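Local coordinates for protein TCR beta chain (Gallus gallus, PDB 6LIR) that pairs with the TCR alpha chain to form the chicken alpha-beta T-cell receptor, which probably recognises antigen presented by MHC molecules, at residues Gln132-Ala137 / Arg184-Ala189. Sequence-based numbering, arbitrary orientation.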
loop_
_atom_site.group_PDB
_atom_site.type_symbol
_atom_site.label_atom_id
_atom_site.label_comp_id
_atom_site.label_asym_id
_atom_site.label_seq_id
_atom_site.Cartn_x
_atom_site.Cartn_y
_atom_site.Cartn_z
ATOM N N GLN B 132 -15.418 -10.317 -24.611
ATOM C CA GLN B 132 -16.666 -10.176 -25.359
ATOM C C GLN B 132 -17.773 -9.572 -24.499
ATOM O O GLN B 132 -18.474 -8.649 -24.934
ATOM C CB GLN B 132 -17.092 -11.526 -25.932
ATOM C CG GLN B 132 -16.166 -12.001 -27.039
ATOM C CD GLN B 132 -16.352 -13.462 -27.397
ATOM O OE1 GLN B 132 -15.388 -14.225 -27.440
ATOM N NE2 GLN B 132 -17.591 -13.855 -27.677
ATOM N N GLU B 133 -17.977 -10.106 -23.290
ATOM C CA GLU B 133 -19.092 -9.653 -22.456
ATOM C C GLU B 133 -18.885 -8.231 -21.943
ATOM O O GLU B 133 -19.817 -7.418 -21.956
ATOM C CB GLU B 133 -19.297 -10.612 -21.284
ATOM C CG GLU B 133 -19.791 -11.988 -21.686
ATOM C CD GLU B 133 -19.866 -12.940 -20.509
ATOM O OE1 GLU B 133 -19.526 -12.518 -19.383
ATOM O OE2 GLU B 133 -20.266 -14.108 -20.706
ATOM N N LYS B 134 -17.679 -7.920 -21.453
ATOM C CA LYS B 134 -17.425 -6.652 -20.776
ATOM C C LYS B 134 -16.634 -5.647 -21.602
ATOM O O LYS B 134 -16.448 -4.513 -21.145
ATOM C CB LYS B 134 -16.667 -6.893 -19.461
ATOM C CG LYS B 134 -17.238 -7.999 -18.594
ATOM C CD LYS B 134 -18.597 -7.620 -18.042
ATOM C CE LYS B 134 -19.063 -8.641 -17.020
ATOM N NZ LYS B 134 -20.322 -8.228 -16.343
ATOM N N LYS B 135 -16.157 -6.027 -22.789
ATOM C CA LYS B 135 -15.296 -5.166 -23.608
ATOM C C LYS B 135 -14.068 -4.697 -22.827
ATOM O O LYS B 135 -13.529 -3.617 -23.072
ATOM C CB LYS B 135 -16.073 -3.981 -24.189
ATOM C CG LYS B 135 -16.787 -4.336 -25.497
ATOM C CD LYS B 135 -17.492 -3.141 -26.127
ATOM C CE LYS B 135 -16.511 -2.042 -26.511
ATOM N NZ LYS B 135 -16.750 -1.538 -27.897
ATOM N N LYS B 136 -13.623 -5.514 -21.873
ATOM C CA LYS B 136 -12.409 -5.245 -21.122
ATOM C C LYS B 136 -11.635 -6.542 -20.949
ATOM O O LYS B 136 -12.211 -7.633 -20.941
ATOM C CB LYS B 136 -12.705 -4.644 -19.737
ATOM C CG LYS B 136 -13.554 -3.388 -19.749
ATOM C CD LYS B 136 -14.066 -3.064 -18.354
ATOM C CE LYS B 136 -15.145 -1.996 -18.398
ATOM N NZ LYS B 136 -15.725 -1.743 -17.050
ATOM N N ALA B 137 -10.319 -6.410 -20.815
ATOM C CA ALA B 137 -9.432 -7.529 -20.535
ATOM C C ALA B 137 -8.798 -7.324 -19.170
ATOM O O ALA B 137 -8.180 -6.283 -18.921
ATOM C CB ALA B 137 -8.351 -7.671 -21.613
ATOM N N ARG B 184 -3.841 -7.227 -10.593
ATOM C CA ARG B 184 -4.709 -7.227 -11.758
ATOM C C ARG B 184 -4.579 -5.894 -12.473
ATOM O O ARG B 184 -4.618 -4.838 -11.834
ATOM C CB ARG B 184 -6.163 -7.498 -11.359
ATOM C CG ARG B 184 -6.394 -8.931 -10.906
ATOM C CD ARG B 184 -7.121 -9.006 -9.567
ATOM N NE ARG B 184 -6.407 -8.304 -8.510
ATOM C CZ ARG B 184 -6.262 -8.756 -7.268
ATOM N NH1 ARG B 184 -6.773 -9.926 -6.910
ATOM N NH2 ARG B 184 -5.597 -8.033 -6.383
ATOM N N LEU B 185 -4.381 -5.947 -13.786
ATOM C CA LEU B 185 -4.465 -4.777 -14.652
ATOM C C LEU B 185 -5.641 -4.987 -15.597
ATOM O O LEU B 185 -5.606 -5.882 -16.448
ATOM C CB LEU B 185 -3.165 -4.566 -15.428
ATOM C CG LEU B 185 -3.226 -3.616 -16.630
ATOM C CD1 LEU B 185 -3.673 -2.218 -16.211
ATOM C CD2 LEU B 185 -1.882 -3.561 -17.356
ATOM N N ARG B 186 -6.681 -4.174 -15.442
ATOM C CA ARG B 186 -7.856 -4.239 -16.304
ATOM C C ARG B 186 -7.784 -3.128 -17.342
ATOM O O ARG B 186 -7.620 -1.955 -16.990
ATOM C CB ARG B 186 -9.151 -4.135 -15.496
ATOM C CG ARG B 186 -10.378 -4.627 -16.274
ATOM C CD ARG B 186 -11.621 -4.776 -15.405
ATOM N NE ARG B 186 -12.581 -5.704 -16.011
ATOM C CZ ARG B 186 -13.866 -5.787 -15.676
ATOM N NH1 ARG B 186 -14.363 -4.993 -14.739
ATOM N NH2 ARG B 186 -14.658 -6.664 -16.282
ATOM N N ILE B 187 -7.878 -3.500 -18.620
ATOM C CA ILE B 187 -7.768 -2.547 -19.715
ATOM C C ILE B 187 -8.951 -2.715 -20.661
ATOM O O ILE B 187 -9.625 -3.747 -20.674
ATOM C CB ILE B 187 -6.448 -2.727 -20.488
ATOM C CG1 ILE B 187 -6.384 -4.142 -21.064
ATOM C CG2 ILE B 187 -5.253 -2.458 -19.580
ATOM C CD1 ILE B 187 -5.099 -4.455 -21.779
ATOM N N SER B 188 -9.195 -1.675 -21.459
ATOM C CA SER B 188 -10.212 -1.739 -22.499
ATOM C C SER B 188 -9.851 -2.793 -23.543
ATOM O O SER B 188 -8.680 -3.122 -23.746
ATOM C CB SER B 188 -10.378 -0.373 -23.162
ATOM O OG SER B 188 -9.246 -0.070 -23.958
ATOM N N ALA B 189 -10.882 -3.343 -24.195
ATOM C CA ALA B 189 -10.654 -4.302 -25.274
ATOM C C ALA B 189 -9.799 -3.709 -26.394
ATOM O O ALA B 189 -8.924 -4.394 -26.940
ATOM C CB ALA B 189 -11.992 -4.799 -25.819
#
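The guanidinium of Arg186 is the flat group that carries this contact, and the aliphatic chain of Lys136 covers one of its faces: CD of Lys136 sits over the centre of the group, 3.8 Å from CZ of Arg186. At the edge, near the guanidinium plane, NH2 of Arg186 meets CG of Lys134 at 3.7 Å. Arg186 starts with CG anti to the backbone N (chi1 -162°) and runs extended from CG to NE, crossing both lysines obliquely. Two positive charges lie close, with NZ of Lys136 4.2 Å from NH1 of Arg186, and the acids around them probably offset the repulsion. NH2 of Arg186 forms a salt bridge with Glu130, while NH1 pairs with Asp135 of the TCR alpha chain; NZ of Lys136 takes Glu164 of that alpha chain. An alanine in place of Arg186 removes the guanidinium with its bonds to Glu130 and to Asp135 of the alpha chain, and the plane over which Lys136 lies, and would probably loosen this part of the alpha-beta interface. The backbones pair as antiparallel strands. Ala137 N donates a hydrogen bond to Ile187 O (2.8 Å), nearly along its C=O axis, and Ile187 N donates one to Ala137 O (2.8 Å) in the carbonyl plane. Past the non-hydrogen-bonded pair Lys136-Ser188, Ala189 N donates a hydrogen bond to Lys135 O (2.9 Å) from above the carbonyl plane. On the face opposite Arg186, CB of Ala137 touches CG1 of Ile187 at 4.1 Å, and both side chains pack on Trp192. The contact joins the inner strands of a four-stranded C1-set sheet, between 120-124 and 166-175: helix 128-134 leads through Lys135, with positive phi, into strand 136-146, alongside the end of strand 178-188, where Ser188 caps helix 189-192.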